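Local coordinates for Mutt/nudix family protein (Deinococcus radiodurans, PDB 2W4E), which acts as a Nudix hydrolase, probably a magnesium-dependent ADP-ribose pyrophosphatase that splits ADP-ribose into AMP and ribose 5-phosphate, at the interface of chains A and B. Sequence-based numbering; all coordinates share one arbitrary frame. Chains: chain A/B, Mutt/nudix family protein.

Contact 1: the interface of chains A and B. Residues chain A 72, 130, 133-134; chain B 126, 129-130, 133.
A:Trp133 and B:Trp133 share one side-chain setting: CG lies beside the backbone N and anti to the carbonyl carbon (chi1 -78° in both), which sends the two indoles past each other in opposite directions, and matching chi2 angles (110° and 107°) leave their planes nearly parallel. The overlap is reciprocal. The CB of A:Trp133 lies over the five-membered ring of B:Trp133, and B:Trp133 CB sits in the same way over A:Trp133, 3.7 Å from the centroid of its five-membered ring. Standing over the pyrrole part, each methylene is off-centre with respect to the whole indole, in a pair of CH-pi contacts. The benzo portions meet where the CE3 atoms of A:Trp133 and B:Trp133 approach to 3.7 Å.

A leucine from each chain closes in on the opposite indole, crossing it at about a right angle. The CD1 methyl of A:Leu130 reaches CD1 of B:Trp133 at 3.5 Å, and B:Leu130 CD1 lies 3.6 Å from A:Trp133 CD1. With CG anti to the backbone N, A:Leu130 also directs its other branch, CD2, to the CA of B:Gly126 at 3.7 Å. That same methyl covers the centre of one face of A:Phe72, whose CD1 in turn meets the B:Gly126 CA. The glycine, bearing no side chain, lets both groups approach the helix backbone.

Direct contact here is apolar, and polarity enters through a water. The indole NE1 of B:Trp133 lies 3.0 Å from the water O, which sits in the ring plane at the indole edge, almost straight along the N-H. The side-chain amide NE2 of A:Gln134 approaches that water O at 3.1 Å, which ties the two groups together and should help fix the indole's rotation. The patch packs helix 126-141 against its two-fold mate, flanked by the loop after strand 65-68, in an N-terminally truncated construct that keeps the Nudix domain.

Contact 2: the interface of chains A and B. Residues chain A 73, 76, 79-80; chain B 26, 28-29, 33, 124.
The loop of chain A between strands 65-68 and 82-89 meets the 3-10 turn 27-29 of chain B, where A:Tyr73, A:Pro76 and A:Gly80 press on B:Leu29, and the link between helices 111-120 and 126-141, where A:Tyr73 touches B:Gln124. It also brushes B:Arg26, at the end of strand 18-26, and B:Ile33 of strand 31-35. A:Tyr73 contributes both backbone and ring. Its backbone N donates a hydrogen bond to the carbonyl O of B:Gln124 at 2.9 Å, which should hold this stretch of the loop against chain B.

With CG anti to the carbonyl carbon and beside the backbone N (chi1 -55°), the phenol lies next to that B:Gln124 carbonyl and reaches toward B:Leu29, tip to tip. The leucine spreads its two methyls over one face: CD1 stands over the ring, offset toward the rim and 3.6 Å from A:Tyr73 CE2, while CD2 lies 3.6 Å from A:Tyr73 CD1. B:Gln124 runs alongside the CD2-CE2 rim and points the same way as the tyrosine, its CB 3.8 Å from A:Tyr73 CE2 and its amide plane turned 64° from the ring. An alanine in place of A:Tyr73 would probably leave the B:Leu29 methyls without their aromatic partner and open a gap beside B:Gln124.

A:Pro76 extends the apolar surface, its CB resting 3.7 Å from B:Leu29 CD1. Its carbonyl O faces the pyrrolidine of B:Pro28, 3.4 Å from CD. Beyond it, B:Pro28 CB packs against the backbone of A:Ser79 and A:Gly80, with 3.6 Å to the carbonyl carbon of A:Ser79.

By bracing a long, irregular loop against the neighbouring subunit, this patch is likely to stabilise both the loop's shape and the two-fold pairing of the chains.

Contact 1: the interface of chains A and B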
loop_
_atom_site.group_PDB
_atom_site.type_symbol
_atom_site.label_atom_id
_atom_site.label_comp_id
_atom_site.label_asym_id
_atom_site.label_seq_id
_atom_site.Cartn_x
_atom_site.Cartn_y
_atom_site.Cartn_z
ATOM N N PHE A 72 -3.729 4.807 -6.521
ATOM C CA PHE A 72 -2.816 5.433 -5.518
ATOM C C PHE A 72 -1.506 5.866 -6.153
ATOM O O PHE A 72 -1.118 5.309 -7.169
ATOM C CB PHE A 72 -2.515 4.511 -4.298
ATOM C CG PHE A 72 -1.842 3.179 -4.657
ATOM C CD1 PHE A 72 -0.456 3.026 -4.518
ATOM C CD2 PHE A 72 -2.603 2.067 -5.058
ATOM C CE1 PHE A 72 0.199 1.816 -4.839
ATOM C CE2 PHE A 72 -1.929 0.803 -5.394
ATOM C CZ PHE A 72 -0.552 0.697 -5.242
ATOM N N LEU A 130 -0.612 -3.337 -0.814
ATOM C CA LEU A 130 -1.735 -2.401 -0.666
ATOM C C LEU A 130 -2.924 -2.957 -1.468
ATOM O O LEU A 130 -4.051 -2.863 -1.044
ATOM C CB LEU A 130 -1.367 -0.990 -1.171
ATOM C CG LEU A 130 -2.471 0.076 -1.172
ATOM C CD1 LEU A 130 -3.273 0.151 0.195
ATOM C CD2 LEU A 130 -1.878 1.424 -1.504
ATOM N N TRP A 133 -4.647 -5.703 0.549
ATOM C CA TRP A 133 -5.486 -5.139 1.577
ATOM C C TRP A 133 -6.771 -4.584 0.965
ATOM O O TRP A 133 -7.845 -4.837 1.477
ATOM C CB TRP A 133 -4.760 -4.045 2.367
ATOM C CG TRP A 133 -3.824 -4.579 3.362
ATOM C CD1 TRP A 133 -2.458 -4.528 3.316
ATOM C CD2 TRP A 133 -4.161 -5.266 4.572
ATOM N NE1 TRP A 133 -1.921 -5.136 4.434
ATOM C CE2 TRP A 133 -2.940 -5.606 5.219
ATOM C CE3 TRP A 133 -5.364 -5.612 5.183
ATOM C CZ2 TRP A 133 -2.900 -6.281 6.440
ATOM C CZ3 TRP A 133 -5.331 -6.274 6.417
ATOM C CH2 TRP A 133 -4.098 -6.586 7.035
ATOM N N GLN A 134 -6.665 -3.804 -0.109
ATOM C CA GLN A 134 -7.884 -3.183 -0.673
ATOM C C GLN A 134 -8.866 -4.225 -1.228
ATOM O O GLN A 134 -10.063 -3.986 -1.219
ATOM C CB GLN A 134 -7.518 -2.204 -1.810
ATOM C CG GLN A 134 -6.773 -0.907 -1.402
ATOM C CD GLN A 134 -6.293 -0.176 -2.673
ATOM O OE1 GLN A 134 -6.228 -0.785 -3.749
ATOM N NE2 GLN A 134 -5.947 1.073 -2.558
ATOM N N GLY B 126 0.029 6.032 -1.391
ATOM C CA GLY B 126 0.095 4.560 -1.180
ATOM C C GLY B 126 0.769 4.144 0.145
ATOM O O GLY B 126 0.233 3.339 0.895
ATOM N N SER B 129 -1.490 4.797 3.057
ATOM C CA SER B 129 -2.613 3.886 3.043
ATOM C C SER B 129 -2.227 2.542 3.577
ATOM O O SER B 129 -2.924 2.003 4.415
ATOM C CB SER B 129 -3.195 3.680 1.630
ATOM O OG SER B 129 -3.661 4.895 1.143
ATOM N N LEU B 130 -1.126 2.005 3.063
ATOM C CA LEU B 130 -0.633 0.702 3.493
ATOM C C LEU B 130 -0.437 0.739 5.007
ATOM O O LEU B 130 -0.809 -0.210 5.703
ATOM C CB LEU B 130 0.693 0.345 2.797
ATOM C CG LEU B 130 1.323 -1.039 3.091
ATOM C CD1 LEU B 130 0.268 -2.172 3.035
ATOM C CD2 LEU B 130 2.462 -1.372 2.064
ATOM N N TRP B 133 -3.771 0.396 6.640
ATOM C CA TRP B 133 -4.229 -1.003 6.588
ATOM C C TRP B 133 -3.475 -1.909 7.585
ATOM O O TRP B 133 -4.090 -2.710 8.306
ATOM C CB TRP B 133 -4.079 -1.575 5.184
ATOM C CG TRP B 133 -5.156 -1.109 4.270
ATOM C CD1 TRP B 133 -5.032 -0.194 3.252
ATOM C CD2 TRP B 133 -6.538 -1.522 4.290
ATOM N NE1 TRP B 133 -6.267 -0.025 2.624
ATOM C CE2 TRP B 133 -7.204 -0.809 3.257
ATOM C CE3 TRP B 133 -7.274 -2.415 5.082
ATOM C CZ2 TRP B 133 -8.553 -0.983 2.983
ATOM C CZ3 TRP B 133 -8.657 -2.561 4.826
ATOM C CH2 TRP B 133 -9.272 -1.854 3.782
HETATM O O HOH W 1 -6.915 1.814 0.345
#

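Contact 2: the interface of chains A and B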
loop_
_atom_site.group_PDB
_atom_site.type_symbol
_atom_site.label_atom_id
_atom_site.label_comp_id
_atom_site.label_asym_id
_atom_site.label_seq_id
_atom_site.Cartn_x
_atom_site.Cartn_y
_atom_site.Cartn_z
ATOM N N TYR A 73 -0.825 6.824 -5.525
ATOM C CA TYR A 73 0.554 7.187 -5.879
ATOM C C TYR A 73 1.535 6.373 -5.023
ATOM O O TYR A 73 1.503 6.466 -3.791
ATOM C CB TYR A 73 0.824 8.674 -5.583
ATOM C CG TYR A 73 -0.140 9.661 -6.227
ATOM C CD1 TYR A 73 0.028 10.067 -7.546
ATOM C CD2 TYR A 73 -1.194 10.226 -5.488
ATOM C CE1 TYR A 73 -0.841 10.997 -8.143
ATOM C CE2 TYR A 73 -2.075 11.163 -6.082
ATOM C CZ TYR A 73 -1.886 11.525 -7.409
ATOM O OH TYR A 73 -2.730 12.446 -8.007
ATOM N N PRO A 76 4.605 9.667 -3.931
ATOM C CA PRO A 76 4.195 11.019 -4.363
ATOM C C PRO A 76 5.223 12.107 -4.027
ATOM O O PRO A 76 5.091 13.239 -4.506
ATOM C CB PRO A 76 2.873 11.253 -3.613
ATOM C CG PRO A 76 2.945 10.361 -2.388
ATOM C CD PRO A 76 3.787 9.156 -2.810
ATOM N N SER A 79 7.545 11.253 -7.423
ATOM C CA SER A 79 7.007 10.870 -8.729
ATOM C C SER A 79 5.520 11.130 -8.851
ATOM O O SER A 79 4.775 10.905 -7.894
ATOM C CB SER A 79 7.327 9.387 -8.983
ATOM O OG SER A 79 6.588 8.885 -10.081
ATOM N N GLY A 80 5.082 11.583 -10.034
ATOM C CA GLY A 80 3.647 11.704 -10.281
ATOM C C GLY A 80 2.912 10.461 -10.798
ATOM O O GLY A 80 1.724 10.546 -11.100
ATOM N N ARG B 26 2.744 18.276 -2.424
ATOM C CA ARG B 26 3.653 17.338 -3.079
ATOM C C ARG B 26 3.894 17.831 -4.492
ATOM O O ARG B 26 3.004 17.723 -5.350
ATOM C CB ARG B 26 3.023 15.943 -3.115
ATOM C CG ARG B 26 2.894 15.317 -1.757
ATOM C CD ARG B 26 4.188 15.482 -1.065
ATOM N NE ARG B 26 4.453 14.447 -0.101
ATOM C CZ ARG B 26 5.624 14.308 0.505
ATOM N NH1 ARG B 26 6.607 15.161 0.235
ATOM N NH2 ARG B 26 5.811 13.324 1.381
ATOM N N PRO B 28 5.517 16.825 -7.145
ATOM C CA PRO B 28 5.250 16.055 -8.364
ATOM C C PRO B 28 3.771 15.943 -8.697
ATOM O O PRO B 28 3.436 15.536 -9.808
ATOM C CB PRO B 28 5.817 14.658 -8.039
ATOM C CG PRO B 28 6.834 14.922 -6.987
ATOM C CD PRO B 28 6.223 16.006 -6.148
ATOM N N LEU B 29 2.897 16.278 -7.744
ATOM C CA LEU B 29 1.455 16.113 -7.916
ATOM C C LEU B 29 0.722 17.434 -8.195
ATOM O O LEU B 29 -0.460 17.440 -8.592
ATOM C CB LEU B 29 0.833 15.441 -6.660
ATOM C CG LEU B 29 1.387 14.175 -5.962
ATOM C CD1 LEU B 29 0.342 13.592 -4.987
ATOM C CD2 LEU B 29 1.876 13.075 -6.909
ATOM N N ILE B 33 -2.053 16.799 -0.455
ATOM C CA ILE B 33 -2.807 15.559 -0.240
ATOM C C ILE B 33 -2.775 15.140 1.230
ATOM O O ILE B 33 -1.895 15.578 1.971
ATOM C CB ILE B 33 -2.264 14.392 -1.107
ATOM C CG1 ILE B 33 -0.755 14.229 -0.886
ATOM C CG2 ILE B 33 -2.586 14.625 -2.586
ATOM C CD1 ILE B 33 -0.178 12.888 -1.362
ATOM N N GLN B 124 -4.642 9.177 -0.934
ATOM C CA GLN B 124 -4.081 8.864 -2.232
ATOM C C GLN B 124 -2.628 8.394 -2.167
ATOM O O GLN B 124 -2.107 7.823 -3.104
ATOM C CB GLN B 124 -4.181 10.083 -3.137
ATOM C CG GLN B 124 -5.601 10.330 -3.670
ATOM C CD GLN B 124 -5.651 11.569 -4.553
ATOM O OE1 GLN B 124 -5.420 12.691 -4.084
ATOM N NE2 GLN B 124 -5.950 11.377 -5.837
#

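Contact 1 and contact 2 have C-alpha centres about 15 Å apart and form one continuous strip. Both draw on the same chain A loop: A:Phe72 belongs to contact 1 and the adjacent A:Tyr73 to contact 2. On chain B, B:Gln124 and B:Gly126 lie two positions apart, at the entry to helix 126-141. The strip therefore runs from helix packing near the two-fold axis out to loop packing at the periphery, and symmetry repeats it with the chains exchanged. It illustrates how a symmetric pair can combine a self-paired helix with reciprocal loop contacts; if this is the biological dimer, both surfaces of each subunit would contribute.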